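Alcohol dehydrogenase IV (Corynebacterium glutamicum, PDB 3IV7) probably acts as an NAD-dependent oxidoreductase of the iron-containing alcohol dehydrogenase family, with reduction of maleylacetate as its likely reaction. Local coordinates at residues P114-P119 and T151-S156; G198-N203 and A222-Y227; G239-I244 and Q258-V263. All coordinates share one frame; numbering follows the deposited sequence.

Interaction 1 of 3, residues P114-P119 and T151-S156; sequences PIVAIP and TVIYDS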
# COMPACT_ATOMS: atom_id res chain seq x y z
N PRO A 114 15.07 -7.95 14.18
CA PRO A 114 14.00 -8.09 13.23
C PRO A 114 13.02 -9.15 13.67
O PRO A 114 13.40 -10.11 14.39
CB PRO A 114 14.72 -8.52 11.95
CG PRO A 114 15.96 -9.13 12.41
CD PRO A 114 16.36 -8.41 13.63
N ILE A 115 11.77 -8.97 13.28
CA ILE A 115 10.71 -9.88 13.65
C ILE A 115 10.07 -10.48 12.41
O ILE A 115 9.75 -9.76 11.45
CB ILE A 115 9.59 -9.13 14.38
CG1 ILE A 115 10.06 -8.59 15.73
CG2 ILE A 115 8.36 -10.03 14.56
CD1 ILE A 115 9.05 -7.58 16.30
N VAL A 116 9.89 -11.79 12.41
CA VAL A 116 9.04 -12.44 11.43
C VAL A 116 7.75 -12.83 12.19
O VAL A 116 7.81 -13.56 13.16
CB VAL A 116 9.69 -13.70 10.81
CG1 VAL A 116 8.72 -14.42 9.88
CG2 VAL A 116 11.00 -13.34 10.05
N ALA A 117 6.60 -12.26 11.79
CA ALA A 117 5.35 -12.55 12.47
C ALA A 117 4.55 -13.53 11.74
O ALA A 117 4.38 -13.40 10.55
CB ALA A 117 4.51 -11.24 12.68
N ILE A 118 4.04 -14.53 12.49
CA ILE A 118 3.21 -15.61 11.95
C ILE A 118 1.87 -15.60 12.74
O ILE A 118 1.72 -16.30 13.78
CB ILE A 118 3.94 -16.97 12.07
CG1 ILE A 118 5.35 -16.88 11.48
CG2 ILE A 118 3.14 -18.08 11.40
CD1 ILE A 118 6.06 -18.21 11.35
N PRO A 119 0.91 -14.77 12.30
CA PRO A 119 -0.29 -14.51 13.11
C PRO A 119 -1.34 -15.58 13.05
O PRO A 119 -1.49 -16.27 12.03
CB PRO A 119 -0.84 -13.22 12.51
CG PRO A 119 0.30 -12.68 11.62
CD PRO A 119 0.99 -13.86 11.15
N THR A 151 8.71 -9.08 8.20
CA THR A 151 8.00 -10.05 7.39
C THR A 151 6.80 -10.61 8.12
O THR A 151 6.86 -10.90 9.34
CB THR A 151 8.93 -11.20 7.01
OG1 THR A 151 10.06 -10.67 6.31
CG2 THR A 151 8.19 -12.23 6.15
N VAL A 152 5.72 -10.82 7.37
CA VAL A 152 4.55 -11.46 7.91
C VAL A 152 4.23 -12.70 7.09
O VAL A 152 4.14 -12.63 5.87
CB VAL A 152 3.32 -10.51 7.90
CG1 VAL A 152 2.09 -11.21 8.55
CG2 VAL A 152 3.66 -9.21 8.62
N ILE A 153 4.10 -13.83 7.78
CA ILE A 153 3.70 -15.11 7.13
C ILE A 153 2.27 -15.45 7.52
O ILE A 153 1.96 -15.63 8.70
CB ILE A 153 4.65 -16.23 7.50
CG1 ILE A 153 6.06 -15.87 7.01
CG2 ILE A 153 4.14 -17.62 6.91
CD1 ILE A 153 7.20 -16.81 7.56
N TYR A 154 1.39 -15.43 6.53
CA TYR A 154 -0.02 -15.74 6.71
C TYR A 154 -0.35 -17.12 6.17
O TYR A 154 -0.32 -17.35 4.94
CB TYR A 154 -0.92 -14.70 6.00
CG TYR A 154 -1.05 -13.40 6.70
CD1 TYR A 154 -1.55 -13.33 8.01
CD2 TYR A 154 -0.78 -12.21 6.04
CE1 TYR A 154 -1.70 -12.16 8.63
CE2 TYR A 154 -0.95 -11.01 6.68
CZ TYR A 154 -1.42 -10.98 7.96
OH TYR A 154 -1.60 -9.79 8.59
N ASP A 155 -0.71 -18.02 7.08
CA ASP A 155 -1.05 -19.41 6.75
C ASP A 155 -2.37 -19.73 7.43
O ASP A 155 -2.42 -19.99 8.66
CB ASP A 155 0.08 -20.34 7.23
CG ASP A 155 -0.17 -21.81 6.91
OD1 ASP A 155 -1.31 -22.17 6.54
OD2 ASP A 155 0.77 -22.60 7.03
N SER A 156 -3.44 -19.74 6.65
CA SER A 156 -4.77 -19.94 7.20
C SER A 156 -4.98 -21.32 7.81
O SER A 156 -5.94 -21.53 8.54
CB SER A 156 -5.84 -19.67 6.13
OG SER A 156 -5.63 -20.50 4.99
O HOH W 1 -0.20 -17.14 9.70

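Interaction 2 of 3, residues G198-N203 and A222-Y227; sequences GIRALN and ALYGAY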
# COMPACT_ATOMS: atom_id res chain seq x y z
N GLY A 198 -10.10 -3.89 3.10
CA GLY A 198 -10.20 -4.71 4.32
C GLY A 198 -11.65 -5.00 4.69
O GLY A 198 -11.97 -6.12 5.12
N ILE A 199 -12.53 -3.99 4.56
CA ILE A 199 -13.95 -4.17 4.83
C ILE A 199 -14.53 -5.23 3.88
O ILE A 199 -15.24 -6.13 4.32
CB ILE A 199 -14.76 -2.87 4.67
CG1 ILE A 199 -14.34 -1.84 5.72
CG2 ILE A 199 -16.28 -3.16 4.81
CD1 ILE A 199 -14.98 -0.43 5.52
N ARG A 200 -14.19 -5.13 2.60
CA ARG A 200 -14.68 -6.08 1.61
C ARG A 200 -14.29 -7.52 1.97
O ARG A 200 -15.15 -8.39 2.01
CB ARG A 200 -14.13 -5.74 0.21
CG ARG A 200 -14.70 -6.66 -0.92
CD ARG A 200 -13.82 -6.63 -2.19
NE ARG A 200 -12.44 -7.04 -1.93
CZ ARG A 200 -12.02 -8.30 -1.78
NH1 ARG A 200 -12.89 -9.31 -1.83
NH2 ARG A 200 -10.74 -8.55 -1.53
N ALA A 201 -13.00 -7.74 2.25
CA ALA A 201 -12.49 -9.07 2.56
C ALA A 201 -13.07 -9.66 3.83
O ALA A 201 -13.42 -10.83 3.87
CB ALA A 201 -10.94 -9.08 2.61
N LEU A 202 -13.17 -8.86 4.89
CA LEU A 202 -13.72 -9.34 6.14
C LEU A 202 -15.21 -9.62 6.07
O LEU A 202 -15.69 -10.59 6.65
CB LEU A 202 -13.40 -8.38 7.27
CG LEU A 202 -11.94 -8.46 7.71
CD1 LEU A 202 -11.47 -7.17 8.35
CD2 LEU A 202 -11.70 -9.68 8.62
N ASN A 203 -15.93 -8.78 5.35
CA ASN A 203 -17.38 -8.94 5.18
C ASN A 203 -17.71 -10.22 4.41
O ASN A 203 -18.70 -10.90 4.69
CB ASN A 203 -17.94 -7.72 4.45
CG ASN A 203 -19.38 -7.76 4.35
OD1 ASN A 203 -20.09 -7.76 5.37
ND2 ASN A 203 -19.89 -7.79 3.10
N ALA A 222 -10.47 -13.54 5.59
CA ALA A 222 -10.39 -12.89 6.88
C ALA A 222 -8.95 -12.45 7.19
O ALA A 222 -8.72 -11.35 7.68
CB ALA A 222 -10.92 -13.83 8.01
N LEU A 223 -8.00 -13.35 6.94
CA LEU A 223 -6.61 -13.08 7.25
C LEU A 223 -6.09 -11.94 6.34
O LEU A 223 -5.42 -11.01 6.80
CB LEU A 223 -5.79 -14.38 7.06
CG LEU A 223 -4.63 -14.70 7.96
CD1 LEU A 223 -4.92 -14.46 9.48
CD2 LEU A 223 -4.21 -16.14 7.71
N TYR A 224 -6.40 -12.03 5.07
CA TYR A 224 -6.01 -10.98 4.12
C TYR A 224 -6.66 -9.64 4.52
O TYR A 224 -5.98 -8.59 4.53
CB TYR A 224 -6.40 -11.37 2.68
CG TYR A 224 -6.31 -10.25 1.67
CD1 TYR A 224 -5.11 -9.93 1.08
CD2 TYR A 224 -7.44 -9.54 1.30
CE1 TYR A 224 -5.02 -8.88 0.15
CE2 TYR A 224 -7.37 -8.51 0.38
CZ TYR A 224 -6.14 -8.16 -0.18
OH TYR A 224 -6.07 -7.14 -1.11
N GLY A 225 -7.94 -9.70 4.88
CA GLY A 225 -8.68 -8.50 5.35
C GLY A 225 -8.05 -7.88 6.55
O GLY A 225 -7.87 -6.66 6.63
N ALA A 226 -7.69 -8.71 7.50
CA ALA A 226 -7.05 -8.27 8.70
C ALA A 226 -5.75 -7.54 8.41
O ALA A 226 -5.42 -6.58 9.07
CB ALA A 226 -6.79 -9.49 9.63
N TYR A 227 -4.99 -8.01 7.42
CA TYR A 227 -3.73 -7.36 7.07
C TYR A 227 -3.97 -5.96 6.54
O TYR A 227 -3.38 -4.98 7.06
CB TYR A 227 -2.94 -8.18 6.06
CG TYR A 227 -1.61 -7.53 5.73
CD1 TYR A 227 -0.61 -7.42 6.68
CD2 TYR A 227 -1.38 -6.99 4.47
CE1 TYR A 227 0.61 -6.78 6.38
CE2 TYR A 227 -0.18 -6.38 4.15
CZ TYR A 227 0.82 -6.29 5.10
OH TYR A 227 1.99 -5.64 4.77

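Interaction 3 of 3, residues G239-I244 and Q258-V263; sequences GLHHKI and QTHATV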
# COMPACT_ATOMS: atom_id res chain seq x y z
N GLY A 239 -8.66 6.56 15.83
CA GLY A 239 -9.80 7.44 15.85
C GLY A 239 -10.60 7.19 17.13
O GLY A 239 -10.12 6.50 18.04
N LEU A 240 -11.81 7.73 17.19
CA LEU A 240 -12.70 7.60 18.38
C LEU A 240 -12.84 6.15 18.88
O LEU A 240 -12.73 5.89 20.08
CB LEU A 240 -14.09 8.16 18.06
CG LEU A 240 -15.18 8.10 19.17
CD1 LEU A 240 -14.76 8.87 20.42
CD2 LEU A 240 -16.50 8.61 18.64
N HIS A 241 -13.11 5.21 17.96
CA HIS A 241 -13.33 3.82 18.34
C HIS A 241 -12.17 3.28 19.11
O HIS A 241 -12.36 2.69 20.17
CB HIS A 241 -13.57 2.92 17.12
CG HIS A 241 -13.52 1.46 17.44
ND1 HIS A 241 -14.63 0.74 17.77
CD2 HIS A 241 -12.47 0.60 17.50
CE1 HIS A 241 -14.28 -0.51 18.02
NE2 HIS A 241 -12.97 -0.62 17.86
N HIS A 242 -10.96 3.48 18.59
CA HIS A 242 -9.78 2.93 19.22
C HIS A 242 -9.49 3.59 20.54
O HIS A 242 -9.01 2.94 21.46
CB HIS A 242 -8.56 3.00 18.27
CG HIS A 242 -8.68 2.12 17.09
ND1 HIS A 242 -9.42 2.46 15.98
CD2 HIS A 242 -8.23 0.86 16.87
CE1 HIS A 242 -9.39 1.46 15.11
NE2 HIS A 242 -8.67 0.48 15.62
N LYS A 243 -9.74 4.89 20.65
CA LYS A 243 -9.52 5.59 21.92
C LYS A 243 -10.45 5.01 23.00
O LYS A 243 -10.02 4.72 24.09
CB LYS A 243 -9.75 7.09 21.77
CG LYS A 243 -8.77 7.83 20.85
CD LYS A 243 -7.32 7.50 21.15
CE LYS A 243 -6.37 8.31 20.27
NZ LYS A 243 -4.96 8.10 20.67
N ILE A 244 -11.73 4.82 22.65
CA ILE A 244 -12.70 4.21 23.56
C ILE A 244 -12.21 2.80 23.97
O ILE A 244 -12.10 2.50 25.17
CB ILE A 244 -14.07 4.08 22.91
CG1 ILE A 244 -14.72 5.45 22.74
CG2 ILE A 244 -14.95 3.15 23.74
CD1 ILE A 244 -15.98 5.44 21.91
N GLN A 258 -13.81 -8.76 21.84
CA GLN A 258 -15.22 -8.51 22.13
C GLN A 258 -15.53 -7.02 22.33
O GLN A 258 -16.61 -6.56 21.96
CB GLN A 258 -15.68 -9.28 23.37
CG GLN A 258 -15.82 -10.78 23.17
CD GLN A 258 -14.49 -11.51 23.10
OE1 GLN A 258 -13.43 -10.95 23.44
NE2 GLN A 258 -14.52 -12.75 22.63
N THR A 259 -14.62 -6.28 22.95
CA THR A 259 -14.85 -4.87 23.20
C THR A 259 -14.85 -4.12 21.87
O THR A 259 -15.74 -3.33 21.58
CB THR A 259 -13.79 -4.28 24.15
OG1 THR A 259 -13.93 -4.87 25.46
CG2 THR A 259 -13.94 -2.78 24.26
N HIS A 260 -13.85 -4.41 21.05
CA HIS A 260 -13.79 -3.82 19.72
C HIS A 260 -15.05 -4.17 18.93
O HIS A 260 -15.67 -3.30 18.36
CB HIS A 260 -12.55 -4.30 18.98
CG HIS A 260 -11.32 -3.54 19.34
ND1 HIS A 260 -10.95 -2.39 18.68
CD2 HIS A 260 -10.42 -3.71 20.34
CE1 HIS A 260 -9.84 -1.92 19.22
NE2 HIS A 260 -9.51 -2.69 20.24
N ALA A 261 -15.45 -5.45 18.96
CA ALA A 261 -16.60 -5.90 18.23
C ALA A 261 -17.85 -5.18 18.67
O ALA A 261 -18.63 -4.72 17.83
CB ALA A 261 -16.79 -7.42 18.38
N THR A 262 -18.01 -5.04 19.97
CA THR A 262 -19.20 -4.43 20.55
C THR A 262 -19.28 -2.93 20.30
O THR A 262 -20.32 -2.42 19.94
CB THR A 262 -19.27 -4.69 22.06
OG1 THR A 262 -19.27 -6.10 22.29
CG2 THR A 262 -20.55 -4.04 22.68
N VAL A 263 -18.16 -2.24 20.47
CA VAL A 263 -18.14 -0.79 20.39
C VAL A 263 -18.29 -0.25 18.95
O VAL A 263 -18.93 0.80 18.73
CB VAL A 263 -16.85 -0.24 21.03
CG1 VAL A 263 -16.67 1.23 20.70
CG2 VAL A 263 -16.90 -0.45 22.55

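Interaction 1 of 3, residues P114-P119 and T151-S156
Thr151 pairs with Val116 at the start of two neighbouring parallel strands, whose local axes run 22° apart in the six-stranded sheet of the N-terminal, Rossmann-like domain. Thr151 N makes only a weak bond to Ile115 O (3.5 Å), whereas Thr151 O accepts from Ala117 N at 2.8 Å. The hydroxyl of Thr151 turns elsewhere, to Glu31 and Arg35. Val152 sends CG1, anti to its backbone N (chi1 -177°), across the ring of Pro119, reaching Pro119 CG at 3.8 Å. Next, Ile153 N closes the pairing on Ala117 O (2.8 Å, 165° at the hydrogen). On the same face as Val116, Ile153 CD1 meets Val116 CG1 at 3.7 Å, while its CB lies alongside Ile118 CG1. Tyr154 swings its ring back, so that CE1 is 3.6 Å from Pro119 CG; its hydroxyl bonds to Glu126. Asp155 N gives its hydrogen to an ordered water, which itself donates to Ile153 O and Pro119 O. Pro119 has no N-H for Ile153 O and sets its CD 3.2 Å from that oxygen instead. Direct N-H...O pairing therefore ends at the proline, where one water, bonded three times, links the two strands.

Interaction 2 of 3, residues G198-N203 and A222-Y227
An antiparallel helix pair in the all-helical C-terminal domain brings Gly198, Ala201 and Leu202 of helix 189-211 against Ala222, Tyr224 and Gly225 of helix 216-236. The local axes lie at 157° and come within 7.5 Å. Gly225 accounts for this closeness: it has no side chain on the face turned to helix 189-211, and Gly198, Ala201 CB and Leu202 CG press on its backbone. Gly198 CA comes 3.8 Å from Gly225 O, glycine facing glycine. One turn on, Ala201 CB points across and rests 3.6 Å from Gly225 CA. Ala201 CB also lies at the edge of the Tyr224 ring, in its plane, 3.8 Å from Tyr224 CD2. Leu202 spreads its two methyls along the helix, CD1 3.9 Å from Gly225 C and CD2 3.5 Å from Ala222 O. At the exposed border of the pair, Arg200 bends at chi3 (58°), which returns its guanidinium to the interface with NH2 3.9 Å from Tyr224 CE2, the two planes inclined by 41°. Tyr224 also packs on Pro189 of the second subunit. The interior of the pair is thus held by van der Waals contact, while Glu197 OE2, salt-bridged to Arg200 NH2 and hydrogen-bonded to Tyr224 OH, adds a polar link between the helices.

Interaction 3 of 3, residues G239-I244 and Q258-V263
His241 and His260 present their imidazoles to one another obliquely, with planes at 50° and ring centroids 4.9 Å apart. What joins them is a hydrogen bond between His241 NE2 and His260 ND1, 2.8 Å long, in which either nitrogen could be the donor. His241 reaches across because its CG is anti to the backbone N (chi1 168°); this also sets its CE1 only 3.1 Å from His260 O. Beyond the ring, Val263 CG1 touches His241 ND1 at 3.6 Å and Ile244 CG2 at 4.0 Å, an apolar flank to the polar pair. His242 completes an aromatic cluster. The edge of His260 is directed at the face of His242 in an offset edge-to-face arrangement, the planes 60° apart, and His260 CE1 is 4.0 Å from His242 CD2. Over the centre of the His242 ring lies CD2 of His241. His260 also meets the ring of His256. His177, His242 and His256 probably match the positions of the histidine metal ligands in iron-dependent relatives. Chemically, the bond between the two imidazoles restrains the rotation of both rings, while the nitrogens of His242 are already engaged, ND1 by Asp180 and NE2 by His177 ND1.

How the interactions relate
Interaction 1 belongs to the Rossmann-like parallel sheet and interaction 2 to the helical domain, and the two meet at the interface between them: Tyr154 OH lies 3.2 Å from Tyr227 CD1, and Tyr154 CD1 is 3.4 Å from Leu223 CG. Interaction 3 stands apart, its centre about 18 Å from that of interaction 2 and about 25 Å from that of interaction 1, with nearest atoms about 10 and 14 Å away. Helix 164-181 nevertheless serves both helical contacts, touching Leu202 through Leu175 and supplying Asn173, His177 and Asp180 around the histidines. Interaction 3 probably lies at the active site, since His242 appears to occupy a metal-ligand position of iron-dependent relatives; 114-119/151-156 and 198-203/222-227 are structural packing.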